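Uncharacterized protein (Leishmania major, PDB 3KSV) binds zinc and, as a member of the HIT family, probably acts as a nucleotide hydrolase or transferase working through a histidine triad, its substrate not established. Local coordinates at residues Val81-Asn95 against Val107-Leu121. Numbering follows the deposited sequence.
Sequences VAGPDGSMQYNVLQN and VHFHIIPKTDEKTGL
Q94 sets its CG over the centre of one face of the F109 ring, 3.7 Å from the centroid and almost exactly on the ring normal, a CH-pi contact. The glutamine gets there with CG opposite the backbone N (chi1 -168°) and a bend at chi2; its NE2 then reaches V107 CG1, while OE1 bonds N96. V92 CG1 meets the same ring at its edge, 3.9 Å from F109 CD1. Further along this face I111 CG2 touches both V81 CG2, at 3.8 Å, and Y90 CD1.

Beneath these side chains the two strands run antiparallel. N91 and I112 exchange backbone bonds, as do L93 and H110, the bond from H110 N to L93 O being 2.8 Å long. That same L93 O also lies in the plane of the H110 ring, near CD2, and a hydrogen bond between ND1 and H47 NE2 steadies the imidazole. H110 and H108, the predicted nucleotidylated histidine, belong to the histidine triad motif. On the H110 face, N91 CB packs 3.8 Å from L121 CD2, also buried.

The looser side is the end near M88, Q89 and T115, where a water bridges Q89 N and K114 O. At this margin M88 SD rests on P113 CB, and T115 is exposed.

Helix 64-82 packs over the F109 and I111 face through V70 and L74, strand 48-52 flanks 109-114, and strand 89-96 pairs with a strand of the second subunit, where N91 ND2 bonds N95 OD1 of that subunit, carrying the sheet across the dimer.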
loop_
_atom_site.group_PDB
_atom_site.type_symbol
_atom_site.label_atom_id
_atom_site.label_comp_id
_atom_site.label_asym_id
_atom_site.label_seq_id
_atom_site.Cartn_x
_atom_site.Cartn_y
_atom_site.Cartn_z
ATOM N N VAL A 81 -12.006 -6.430 -4.673
ATOM C CA VAL A 81 -12.220 -5.085 -5.236
ATOM C C VAL A 81 -12.134 -5.091 -6.770
ATOM O O VAL A 81 -12.839 -4.315 -7.443
ATOM C CB VAL A 81 -11.250 -4.031 -4.598
ATOM C CG1 VAL A 81 -11.237 -2.742 -5.395
ATOM C CG2 VAL A 81 -11.649 -3.738 -3.175
ATOM N N ALA A 82 -11.304 -5.978 -7.325
ATOM C CA ALA A 82 -11.145 -6.061 -8.783
ATOM C C ALA A 82 -12.439 -6.549 -9.450
ATOM O O ALA A 82 -12.669 -6.294 -10.645
ATOM C CB ALA A 82 -9.946 -6.957 -9.157
ATOM N N GLY A 83 -13.293 -7.228 -8.681
ATOM C CA GLY A 83 -14.649 -7.567 -9.130
ATOM C C GLY A 83 -14.742 -8.938 -9.765
ATOM O O GLY A 83 -13.737 -9.621 -9.900
ATOM N N PRO A 84 -15.957 -9.353 -10.168
ATOM C CA PRO A 84 -16.133 -10.700 -10.698
ATOM C C PRO A 84 -15.294 -11.018 -11.933
ATOM O O PRO A 84 -14.836 -12.155 -12.053
ATOM C CB PRO A 84 -17.626 -10.749 -11.010
ATOM C CG PRO A 84 -18.210 -9.878 -10.022
ATOM C CD PRO A 84 -17.256 -8.719 -9.917
ATOM N N ASP A 85 -15.072 -10.033 -12.814
ATOM C CA ASP A 85 -14.239 -10.242 -14.022
ATOM C C ASP A 85 -12.847 -9.601 -13.950
ATOM O O ASP A 85 -12.087 -9.657 -14.912
ATOM C CB ASP A 85 -14.976 -9.771 -15.287
ATOM C CG ASP A 85 -15.098 -8.251 -15.373
ATOM O OD1 ASP A 85 -14.722 -7.553 -14.382
ATOM O OD2 ASP A 85 -15.593 -7.764 -16.433
ATOM N N GLY A 86 -12.525 -8.995 -12.807
ATOM C CA GLY A 86 -11.213 -8.430 -12.562
ATOM C C GLY A 86 -10.950 -7.126 -13.289
ATOM O O GLY A 86 -9.790 -6.727 -13.418
ATOM N N SER A 87 -12.003 -6.448 -13.749
ATOM C CA SER A 87 -11.838 -5.240 -14.568
ATOM C C SER A 87 -11.819 -3.947 -13.773
ATOM O O SER A 87 -11.628 -2.883 -14.351
ATOM C CB SER A 87 -12.964 -5.122 -15.595
ATOM O OG SER A 87 -14.212 -4.867 -14.957
ATOM N N MET A 88 -12.060 -4.014 -12.465
ATOM C CA MET A 88 -12.146 -2.787 -11.688
ATOM C C MET A 88 -10.758 -2.308 -11.312
ATOM O O MET A 88 -9.994 -3.056 -10.719
ATOM C CB MET A 88 -12.948 -2.982 -10.414
ATOM C CG MET A 88 -12.888 -1.763 -9.493
ATOM S SD MET A 88 -13.689 -0.285 -10.162
ATOM C CE MET A 88 -15.409 -0.829 -10.070
ATOM N N GLN A 89 -10.459 -1.055 -11.645
ATOM C CA GLN A 89 -9.176 -0.459 -11.317
ATOM C C GLN A 89 -9.264 0.099 -9.901
ATOM O O GLN A 89 -10.354 0.346 -9.412
ATOM C CB GLN A 89 -8.835 0.620 -12.324
ATOM C CG GLN A 89 -8.817 0.066 -13.747
ATOM C CD GLN A 89 -8.368 1.060 -14.791
ATOM O OE1 GLN A 89 -7.512 1.895 -14.556
ATOM N NE2 GLN A 89 -8.945 0.950 -15.972
ATOM N N TYR A 90 -8.116 0.290 -9.248
ATOM C CA TYR A 90 -8.114 0.709 -7.848
ATOM C C TYR A 90 -6.746 1.189 -7.362
ATOM O O TYR A 90 -5.706 0.845 -7.920
ATOM C CB TYR A 90 -8.618 -0.433 -6.937
ATOM C CG TYR A 90 -7.861 -1.745 -7.148
ATOM C CD1 TYR A 90 -6.789 -2.100 -6.330
ATOM C CD2 TYR A 90 -8.235 -2.626 -8.146
ATOM C CE1 TYR A 90 -6.111 -3.270 -6.525
ATOM C CE2 TYR A 90 -7.549 -3.809 -8.353
ATOM C CZ TYR A 90 -6.500 -4.117 -7.534
ATOM O OH TYR A 90 -5.809 -5.272 -7.749
ATOM N N ASN A 91 -6.758 1.976 -6.293
ATOM C CA ASN A 91 -5.531 2.423 -5.669
ATOM C C ASN A 91 -5.448 1.844 -4.253
ATOM O O ASN A 91 -6.475 1.736 -3.548
ATOM C CB ASN A 91 -5.471 3.941 -5.614
ATOM C CG ASN A 91 -5.394 4.584 -6.987
ATOM O OD1 ASN A 91 -6.417 4.990 -7.531
ATOM N ND2 ASN A 91 -4.183 4.696 -7.552
ATOM N N VAL A 92 -4.235 1.439 -3.866
ATOM C CA VAL A 92 -3.937 1.040 -2.507
ATOM C C VAL A 92 -3.090 2.163 -1.884
ATOM O O VAL A 92 -2.066 2.566 -2.426
ATOM C CB VAL A 92 -3.183 -0.307 -2.448
ATOM C CG1 VAL A 92 -2.797 -0.642 -0.992
ATOM C CG2 VAL A 92 -4.062 -1.427 -3.031
ATOM N N LEU A 93 -3.545 2.663 -0.738
ATOM C CA LEU A 93 -2.955 3.806 -0.091
ATOM C C LEU A 93 -2.865 3.559 1.398
ATOM O O LEU A 93 -3.833 3.164 2.029
ATOM C CB LEU A 93 -3.807 5.041 -0.329
ATOM C CG LEU A 93 -3.272 6.323 0.315
ATOM C CD1 LEU A 93 -2.011 6.774 -0.438
ATOM C CD2 LEU A 93 -4.347 7.379 0.288
ATOM N N GLN A 94 -1.687 3.816 1.975
ATOM C CA GLN A 94 -1.507 3.694 3.426
ATOM C C GLN A 94 -0.658 4.855 3.878
ATOM O O GLN A 94 0.447 5.031 3.391
ATOM C CB GLN A 94 -0.846 2.371 3.762
ATOM C CG GLN A 94 -0.874 2.015 5.246
ATOM C CD GLN A 94 0.363 2.468 5.959
ATOM O OE1 GLN A 94 1.458 2.382 5.405
ATOM N NE2 GLN A 94 0.205 2.977 7.202
ATOM N N ASN A 95 -1.195 5.628 4.822
ATOM C CA ASN A 95 -0.622 6.903 5.232
ATOM C C ASN A 95 0.056 6.825 6.626
ATOM O O ASN A 95 -0.450 6.169 7.536
ATOM C CB ASN A 95 -1.746 7.918 5.281
ATOM C CG ASN A 95 -2.421 8.102 3.940
ATOM O OD1 ASN A 95 -1.794 8.022 2.889
ATOM N ND2 ASN A 95 -3.694 8.387 3.975
ATOM N N VAL A 107 -2.467 1.796 11.736
ATOM C CA VAL A 107 -2.184 1.459 10.333
ATOM C C VAL A 107 -3.479 0.998 9.653
ATOM O O VAL A 107 -4.191 0.129 10.165
ATOM C CB VAL A 107 -1.134 0.338 10.216
ATOM C CG1 VAL A 107 -1.037 -0.176 8.779
ATOM C CG2 VAL A 107 0.245 0.835 10.712
ATOM N N HIS A 108 -3.799 1.606 8.510
ATOM C CA HIS A 108 -4.900 1.129 7.691
ATOM C C HIS A 108 -4.590 1.344 6.215
ATOM O O HIS A 108 -4.182 2.430 5.808
ATOM C CB HIS A 108 -6.228 1.768 8.101
ATOM C CG HIS A 108 -6.189 3.260 8.186
ATOM N ND1 HIS A 108 -5.469 3.929 9.151
ATOM C CD2 HIS A 108 -6.820 4.212 7.460
ATOM C CE1 HIS A 108 -5.651 5.229 9.007
ATOM N NE2 HIS A 108 -6.462 5.430 7.987
ATOM N N PHE A 109 -4.745 0.268 5.450
ATOM C CA PHE A 109 -4.613 0.282 4.007
ATOM C C PHE A 109 -5.978 0.540 3.387
ATOM O O PHE A 109 -6.906 -0.218 3.593
ATOM C CB PHE A 109 -4.081 -1.069 3.507
ATOM C CG PHE A 109 -2.634 -1.275 3.754
ATOM C CD1 PHE A 109 -1.708 -1.012 2.749
ATOM C CD2 PHE A 109 -2.186 -1.706 4.992
ATOM C CE1 PHE A 109 -0.390 -1.178 2.963
ATOM C CE2 PHE A 109 -0.842 -1.880 5.221
ATOM C CZ PHE A 109 0.066 -1.628 4.197
ATOM N N HIS A 110 -6.095 1.616 2.630
ATOM C CA HIS A 110 -7.276 1.881 1.835
ATOM C C HIS A 110 -7.129 1.080 0.529
ATOM O O HIS A 110 -6.034 1.085 -0.075
ATOM C CB HIS A 110 -7.337 3.370 1.476
ATOM C CG HIS A 110 -7.386 4.308 2.652
ATOM N ND1 HIS A 110 -8.565 4.814 3.145
ATOM C CD2 HIS A 110 -6.395 4.900 3.368
ATOM C CE1 HIS A 110 -8.300 5.649 4.135
ATOM N NE2 HIS A 110 -6.989 5.718 4.293
ATOM N N ILE A 111 -8.207 0.404 0.103
ATOM C CA ILE A 111 -8.322 -0.116 -1.276
ATOM C C ILE A 111 -9.478 0.607 -1.937
ATOM O O ILE A 111 -10.633 0.380 -1.575
ATOM C CB ILE A 111 -8.498 -1.655 -1.376
ATOM C CG1 ILE A 111 -7.540 -2.413 -0.428
ATOM C CG2 ILE A 111 -8.229 -2.125 -2.848
ATOM C CD1 ILE A 111 -7.897 -2.305 1.052
ATOM N N ILE A 112 -9.165 1.509 -2.877
ATOM C CA ILE A 112 -10.127 2.513 -3.363
ATOM C C ILE A 112 -10.413 2.290 -4.844
ATOM O O ILE A 112 -9.523 2.519 -5.668
ATOM C CB ILE A 112 -9.597 3.961 -3.189
ATOM C CG1 ILE A 112 -9.106 4.235 -1.759
ATOM C CG2 ILE A 112 -10.684 4.966 -3.503
ATOM C CD1 ILE A 112 -8.121 5.365 -1.677
ATOM N N PRO A 113 -11.647 1.836 -5.201
ATOM C CA PRO A 113 -12.034 1.656 -6.605
ATOM C C PRO A 113 -11.910 2.953 -7.378
ATOM O O PRO A 113 -12.243 4.019 -6.848
ATOM C CB PRO A 113 -13.506 1.249 -6.523
ATOM C CG PRO A 113 -13.623 0.599 -5.171
ATOM C CD PRO A 113 -12.681 1.326 -4.283
ATOM N N LYS A 114 -11.396 2.857 -8.600
ATOM C CA LYS A 114 -11.283 4.004 -9.491
ATOM C C LYS A 114 -12.184 3.710 -10.665
ATOM O O LYS A 114 -11.792 3.102 -11.667
ATOM C CB LYS A 114 -9.831 4.244 -9.950
ATOM C CG LYS A 114 -9.632 5.563 -10.728
ATOM C CD LYS A 114 -9.787 6.767 -9.794
ATOM C CE LYS A 114 -9.441 8.097 -10.420
ATOM N NZ LYS A 114 -8.115 8.065 -11.070
ATOM N N THR A 115 -13.419 4.139 -10.510
ATOM C CA THR A 115 -14.447 3.860 -11.480
ATOM C C THR A 115 -14.389 4.931 -12.559
ATOM O O THR A 115 -14.779 4.701 -13.688
ATOM C CB THR A 115 -15.848 3.720 -10.786
ATOM O OG1 THR A 115 -16.874 4.077 -11.703
ATOM C CG2 THR A 115 -15.984 4.586 -9.509
ATOM N N ASP A 116 -13.787 6.064 -12.236
ATOM C CA ASP A 116 -14.115 7.305 -12.906
ATOM C C ASP A 116 -12.952 8.275 -12.834
ATOM O O ASP A 116 -12.238 8.301 -11.837
ATOM C CB ASP A 116 -15.287 7.908 -12.133
ATOM C CG ASP A 116 -16.270 8.582 -13.000
ATOM O OD1 ASP A 116 -16.006 9.728 -13.418
ATOM O OD2 ASP A 116 -17.339 7.971 -13.225
ATOM N N GLU A 117 -12.787 9.102 -13.861
ATOM C CA GLU A 117 -11.832 10.212 -13.788
ATOM C C GLU A 117 -12.232 11.167 -12.630
ATOM O O GLU A 117 -11.367 11.705 -11.931
ATOM C CB GLU A 117 -11.749 10.978 -15.127
ATOM C CG GLU A 117 -11.522 10.108 -16.390
ATOM C CD GLU A 117 -11.193 10.922 -17.661
ATOM O OE1 GLU A 117 -12.066 11.671 -18.165
ATOM O OE2 GLU A 117 -10.062 10.792 -18.187
ATOM N N LYS A 118 -13.539 11.331 -12.408
ATOM C CA LYS A 118 -14.065 12.285 -11.429
ATOM C C LYS A 118 -14.204 11.755 -9.993
ATOM O O LYS A 118 -14.525 12.530 -9.095
ATOM C CB LYS A 118 -15.437 12.789 -11.893
ATOM N N THR A 119 -13.989 10.460 -9.758
ATOM C CA THR A 119 -14.146 9.897 -8.403
ATOM C C THR A 119 -12.933 9.031 -8.009
ATOM O O THR A 119 -11.990 8.876 -8.794
ATOM C CB THR A 119 -15.522 9.138 -8.222
ATOM O OG1 THR A 119 -15.427 7.772 -8.644
ATOM C CG2 THR A 119 -16.644 9.833 -9.005
ATOM N N GLY A 120 -12.946 8.503 -6.785
ATOM C CA GLY A 120 -11.830 7.699 -6.277
ATOM C C GLY A 120 -10.626 8.557 -5.904
ATOM O O GLY A 120 -10.740 9.769 -5.739
ATOM N N LEU A 121 -9.461 7.937 -5.786
ATOM C CA LEU A 121 -8.277 8.664 -5.346
ATOM C C LEU A 121 -7.750 9.585 -6.446
ATOM O O LEU A 121 -7.597 9.187 -7.598
ATOM C CB LEU A 121 -7.175 7.707 -4.885
ATOM C CG LEU A 121 -5.947 8.362 -4.242
ATOM C CD1 LEU A 121 -6.283 9.000 -2.873
ATOM C CD2 LEU A 121 -4.835 7.327 -4.117
HETATM O O HOH W 1 -12.101 1.003 -13.445
HETATM O O HOH W 2 -9.036 5.222 -6.580
HETATM O O HOH W 3 -6.246 7.267 -8.533
#